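Local coordinates for protein VP1 (Merkel cell polyomavirus, PDB 4FMH) that forms the pentameric jelly-roll building block of the viral capsid and binds sialylated oligosaccharides through a site required for infection, at the interface of chains A and B. Residues are numbered along the deposited sequence; one frame, centred on the assembly and turned at random. Chains: chain A/B, VP1.

Both contacts belong to the same seam between neighbouring VP1 subunits of the pentamer, and their C-alpha centres lie about 18 Å apart. The 3-10 helix 104-108 of chain A runs from one to the other, giving A:Ser105 to contact 1 and A:Ser106 and A:Leu107 to contact 2. Contact 1 joins strand edges of the two jelly rolls around one phenylalanine, whereas contact 2 sets a leucine and a glutamine of chain B among loops, short 3-10 helices and a strand of chain A. Because A:Trp45 also belongs to the glycan pocket, contact 2 places subunit assembly close to the receptor-binding surface.

Contact 1: the interface of chains A and B. Residues chain A 100, 105, 228; chain B 70, 132, 134, 202, 212-215.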
# COMPACT_ATOMS: atom_id res chain seq x y z
N GLU A 100 -14.63 5.76 15.23
CA GLU A 100 -13.20 5.99 15.43
C GLU A 100 -12.65 5.04 16.49
O GLU A 100 -13.27 4.84 17.53
CB GLU A 100 -12.95 7.43 15.89
CG GLU A 100 -11.47 7.87 15.82
CD GLU A 100 -11.31 9.37 15.74
OE1 GLU A 100 -11.85 9.98 14.79
OE2 GLU A 100 -10.64 9.95 16.63
N SER A 105 -2.89 6.95 19.83
CA SER A 105 -1.63 7.60 20.20
C SER A 105 -0.90 6.94 21.39
O SER A 105 0.31 7.08 21.53
CB SER A 105 -1.88 9.08 20.49
OG SER A 105 -2.59 9.24 21.71
N PHE A 228 -7.08 8.00 12.00
CA PHE A 228 -8.15 8.64 12.76
C PHE A 228 -8.45 10.03 12.19
O PHE A 228 -7.53 10.82 11.94
CB PHE A 228 -7.84 8.70 14.27
CG PHE A 228 -6.49 9.30 14.61
CD1 PHE A 228 -5.33 8.52 14.55
CD2 PHE A 228 -6.38 10.62 15.03
CE1 PHE A 228 -4.08 9.06 14.87
CE2 PHE A 228 -5.14 11.18 15.36
CZ PHE A 228 -3.98 10.39 15.28
N TYR B 70 2.15 17.24 21.79
CA TYR B 70 1.54 17.94 20.67
C TYR B 70 2.09 19.35 20.53
O TYR B 70 2.45 20.00 21.52
CB TYR B 70 0.01 18.00 20.84
CG TYR B 70 -0.65 16.65 20.64
CD1 TYR B 70 -0.90 16.16 19.35
CD2 TYR B 70 -1.01 15.86 21.73
CE1 TYR B 70 -1.50 14.92 19.16
CE2 TYR B 70 -1.60 14.62 21.56
CZ TYR B 70 -1.85 14.15 20.27
OH TYR B 70 -2.44 12.91 20.12
N TYR B 132 4.12 8.80 14.03
CA TYR B 132 2.83 9.32 14.42
C TYR B 132 2.68 10.68 13.78
O TYR B 132 3.50 11.58 14.00
CB TYR B 132 2.72 9.44 15.95
CG TYR B 132 1.38 9.91 16.46
CD1 TYR B 132 0.29 9.03 16.53
CD2 TYR B 132 1.20 11.23 16.87
CE1 TYR B 132 -0.96 9.47 17.00
CE2 TYR B 132 -0.05 11.68 17.34
CZ TYR B 132 -1.11 10.79 17.41
OH TYR B 132 -2.33 11.24 17.88
N MET B 134 -0.24 13.75 12.75
CA MET B 134 -1.57 14.32 12.86
C MET B 134 -1.50 15.84 12.74
O MET B 134 -0.48 16.45 13.08
CB MET B 134 -2.25 13.91 14.19
CG MET B 134 -1.79 14.66 15.44
SD MET B 134 -2.67 16.21 15.80
CE MET B 134 -4.31 15.61 16.15
N PRO B 202 -7.09 12.82 20.03
CA PRO B 202 -8.25 13.66 19.76
C PRO B 202 -9.54 12.97 20.20
O PRO B 202 -9.69 11.77 19.98
CB PRO B 202 -8.23 13.82 18.23
CG PRO B 202 -6.83 13.50 17.83
CD PRO B 202 -6.37 12.45 18.80
N TYR B 212 -9.66 17.19 12.35
CA TYR B 212 -8.36 16.57 12.61
C TYR B 212 -8.16 15.32 11.77
O TYR B 212 -9.14 14.68 11.37
CB TYR B 212 -8.16 16.28 14.11
CG TYR B 212 -9.10 15.26 14.70
CD1 TYR B 212 -8.87 13.89 14.56
CD2 TYR B 212 -10.22 15.67 15.44
CE1 TYR B 212 -9.75 12.95 15.12
CE2 TYR B 212 -11.09 14.75 16.01
CZ TYR B 212 -10.85 13.39 15.85
OH TYR B 212 -11.72 12.48 16.41
N TYR B 213 -6.90 15.00 11.51
CA TYR B 213 -6.51 13.95 10.57
C TYR B 213 -5.22 13.37 11.11
O TYR B 213 -4.29 14.12 11.40
CB TYR B 213 -6.24 14.53 9.17
CG TYR B 213 -7.30 15.48 8.65
CD1 TYR B 213 -8.31 15.03 7.80
CD2 TYR B 213 -7.29 16.84 9.01
CE1 TYR B 213 -9.28 15.91 7.32
CE2 TYR B 213 -8.26 17.71 8.54
CZ TYR B 213 -9.25 17.24 7.70
OH TYR B 213 -10.21 18.12 7.23
N GLY B 214 -5.15 12.04 11.24
CA GLY B 214 -3.97 11.43 11.85
C GLY B 214 -3.77 9.97 11.53
O GLY B 214 -4.66 9.32 10.99
N SER B 215 -2.59 9.46 11.88
CA SER B 215 -2.21 8.07 11.63
C SER B 215 -1.06 7.67 12.55
O SER B 215 -0.29 8.53 13.02
CB SER B 215 -1.81 7.88 10.16
OG SER B 215 -0.61 8.59 9.87
O HOH W 1 -8.94 9.58 18.79
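The carboxylate oxygen OE2 of A:Glu100 takes a hydrogen bond of 2.8 Å from the phenolic OH of B:Tyr212. The two side chains meet tip to tip, with the carboxylate plane at 90° to the tyrosine ring and the hydroxyl approaching OE2 on its syn side. The other oxygen, OE1, receives at most a weak bond from the same hydroxyl. A water at 2.8 Å from OE2 of A:Glu100 continues the link to the carbonyl O of B:Pro202. Glutamate suits this place: with CG anti to the backbone N (chi1 -167°), its extended chain reaches across the seam from strand 89-101. B:Pro202 also backs B:Tyr212 and may steady its ring, with CB of B:Pro202 3.4 Å above the plane of the B:Tyr212 ring, over its centre.

A:Phe228 is the hydrophobic centre of the patch, with 91 Å² hidden by chain B. The backbone of A:Phe228 pairs with B:Gly214 as an antiparallel bridge, N of A:Phe228 giving a hydrogen bond of 2.9 Å to O of B:Gly214 and its O accepting one from the glycine N. CG of A:Phe228 lies between the backbone N and the carbonyl carbon (chi1 52°), a turn that lays the ring over the strand of B:Gly214. CA of B:Gly214 lies over one face of the A:Phe228 ring in a CH-pi contact, 3.7 Å from the ring centroid. Glycine fits well here, having no side chain to hold the phenylalanine away from the strand.

B:Pro202 crosses the phenylalanine at about a right angle, its CG touching CE2 of the ring. B:Tyr132 crosses it similarly at the far tip and also packs its ring carbon CZ against CB of A:Ser105, a side chain short enough for its CB to rest directly on the tyrosine. B:Tyr70 supports B:Tyr132 from the second shell: its OH shares a hydrogen bond of 2.8 Å with the OH of B:Tyr132.

Contact 2: the interface of chains A and B. Residues chain A 44-46, 48, 106-107, 109, 112, 127, 272; chain B 149, 179.
A:Tyr48 and B:Leu149 cross at about a right angle, and the tyrosine OH donates a hydrogen bond of 2.8 Å to the leucine backbone O. The donor is tilted 31° from the carbonyl plane, while O of B:Leu149 lies in plane at the edge of the tyrosine ring. The phenol ring is held between A:Trp45, whose CZ3 lies over the centre of one face, and A:His272, whose ND1 lies toward the rim of the opposite face. Tyrosine thus offers flat faces to its own chain and a polar tip to the neighbour.

B:Leu149 has 127 Å² hidden by chain A. Its CG is anti to the backbone N (chi1 -167°), which sends the branched end in among the chain A residues. CD1 of B:Leu149 meets CG2 of A:Val127 at 3.9 Å, the two side chains passing in opposite directions, and also approaches the A:His272 ring. CD2 instead touches A:Asn109 and CB of A:Tyr112. A forked aliphatic residue can serve both groups at once, and a water joins its backbone N to the carbonyl O of A:Ser106.

B:Gln179 extends across A:Tyr48 with its amide plane 85° from the ring, and NE2 comes to the ring edge. NE2 of B:Gln179 gives a hydrogen bond of 2.8 Å to O of A:Tyr46, in the carbonyl plane on a lone pair. NE2 of B:Gln179 gives another to O of A:Asn44 at 3.2 Å, from above that carbonyl plane. Both acceptors lie nearly in the amide plane, as suits the two N-H groups of a glutamine. The amide oxygen OE1 of B:Gln179 contacts a water at 2.7 Å, which also reaches O of A:Asn44.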
# COMPACT_ATOMS: atom_id res chain seq x y z
N ASN A 44 -5.45 -4.92 36.47
CA ASN A 44 -4.26 -4.27 35.93
C ASN A 44 -4.02 -4.64 34.46
O ASN A 44 -3.35 -3.92 33.73
CB ASN A 44 -3.02 -4.60 36.77
CG ASN A 44 -3.12 -4.07 38.20
OD1 ASN A 44 -4.05 -3.34 38.55
ND2 ASN A 44 -2.15 -4.43 39.03
N TRP A 45 -4.58 -5.78 34.05
CA TRP A 45 -4.44 -6.25 32.66
C TRP A 45 -5.68 -6.00 31.79
O TRP A 45 -5.79 -6.53 30.68
CB TRP A 45 -4.01 -7.71 32.61
CG TRP A 45 -2.55 -7.88 32.91
CD1 TRP A 45 -2.00 -8.56 33.96
CD2 TRP A 45 -1.45 -7.33 32.18
NE1 TRP A 45 -0.63 -8.48 33.92
CE2 TRP A 45 -0.26 -7.73 32.83
CE3 TRP A 45 -1.35 -6.53 31.03
CZ2 TRP A 45 1.01 -7.36 32.37
CZ3 TRP A 45 -0.09 -6.17 30.57
CH2 TRP A 45 1.07 -6.59 31.24
N TYR A 46 -6.61 -5.18 32.30
CA TYR A 46 -7.77 -4.73 31.54
C TYR A 46 -7.34 -4.16 30.19
O TYR A 46 -6.40 -3.35 30.13
CB TYR A 46 -8.52 -3.70 32.37
CG TYR A 46 -9.61 -2.93 31.67
CD1 TYR A 46 -10.76 -3.56 31.20
CD2 TYR A 46 -9.50 -1.54 31.52
CE1 TYR A 46 -11.77 -2.83 30.58
CE2 TYR A 46 -10.50 -0.81 30.90
CZ TYR A 46 -11.63 -1.45 30.44
OH TYR A 46 -12.62 -0.71 29.84
N TYR A 48 -6.19 -6.22 27.85
CA TYR A 48 -5.21 -7.19 27.38
C TYR A 48 -5.71 -8.61 27.61
O TYR A 48 -6.63 -8.85 28.43
CB TYR A 48 -3.87 -7.05 28.12
CG TYR A 48 -3.16 -5.72 27.96
CD1 TYR A 48 -2.17 -5.55 27.00
CD2 TYR A 48 -3.48 -4.63 28.79
CE1 TYR A 48 -1.51 -4.34 26.84
CE2 TYR A 48 -2.83 -3.41 28.64
CZ TYR A 48 -1.85 -3.28 27.67
OH TYR A 48 -1.19 -2.09 27.53
N SER A 106 -1.64 6.23 22.23
CA SER A 106 -1.06 5.51 23.38
C SER A 106 0.00 4.50 22.95
O SER A 106 0.89 4.13 23.73
CB SER A 106 -2.16 4.81 24.17
OG SER A 106 -2.72 3.73 23.43
N LEU A 107 -0.09 4.05 21.69
CA LEU A 107 0.77 3.00 21.15
C LEU A 107 2.16 3.48 20.74
O LEU A 107 2.99 2.67 20.32
CB LEU A 107 0.08 2.27 19.99
CG LEU A 107 -1.31 1.69 20.28
CD1 LEU A 107 -1.86 0.99 19.04
CD2 LEU A 107 -1.29 0.72 21.47
N ASN A 109 4.09 4.48 22.99
CA ASN A 109 4.83 4.13 24.20
C ASN A 109 5.72 2.91 23.96
O ASN A 109 5.21 1.81 23.74
CB ASN A 109 3.86 3.90 25.37
CG ASN A 109 4.57 3.60 26.70
OD1 ASN A 109 5.76 3.27 26.73
ND2 ASN A 109 3.82 3.70 27.79
N TYR A 112 7.23 0.76 28.31
CA TYR A 112 6.55 -0.05 29.31
C TYR A 112 7.65 -0.73 30.15
O TYR A 112 8.64 -1.20 29.59
CB TYR A 112 5.63 -1.08 28.63
CG TYR A 112 5.16 -2.18 29.54
CD1 TYR A 112 4.32 -1.91 30.62
CD2 TYR A 112 5.55 -3.50 29.33
CE1 TYR A 112 3.89 -2.92 31.47
CE2 TYR A 112 5.12 -4.52 30.18
CZ TYR A 112 4.29 -4.22 31.24
OH TYR A 112 3.87 -5.23 32.08
N VAL A 127 3.86 -2.07 20.44
CA VAL A 127 2.68 -2.89 20.19
C VAL A 127 2.53 -3.07 18.68
O VAL A 127 2.38 -2.10 17.93
CB VAL A 127 1.41 -2.31 20.87
CG1 VAL A 127 0.16 -3.07 20.42
CG2 VAL A 127 1.54 -2.39 22.40
N HIS A 272 -3.60 -6.99 22.77
CA HIS A 272 -4.08 -5.72 23.32
C HIS A 272 -5.15 -5.17 22.39
O HIS A 272 -5.08 -5.38 21.18
CB HIS A 272 -2.90 -4.75 23.43
CG HIS A 272 -3.24 -3.39 23.98
ND1 HIS A 272 -4.05 -3.20 25.08
CD2 HIS A 272 -2.82 -2.15 23.61
CE1 HIS A 272 -4.13 -1.91 25.35
NE2 HIS A 272 -3.40 -1.25 24.47
N LEU B 149 -1.25 3.20 27.76
CA LEU B 149 -0.83 1.81 27.72
C LEU B 149 -0.86 1.17 29.11
O LEU B 149 -1.37 0.06 29.28
CB LEU B 149 0.57 1.70 27.11
CG LEU B 149 1.07 0.31 26.70
CD1 LEU B 149 0.40 -0.15 25.41
CD2 LEU B 149 2.58 0.34 26.52
N GLN B 179 -6.81 2.56 31.04
CA GLN B 179 -6.28 1.78 29.94
C GLN B 179 -7.35 1.64 28.84
O GLN B 179 -7.05 1.27 27.70
CB GLN B 179 -5.76 0.42 30.43
CG GLN B 179 -4.34 0.50 30.97
CD GLN B 179 -3.93 -0.70 31.84
OE1 GLN B 179 -3.03 -0.58 32.67
NE2 GLN B 179 -4.58 -1.84 31.64
O HOH W 2 0.69 5.07 26.48
O HOH W 3 -1.34 -1.86 34.31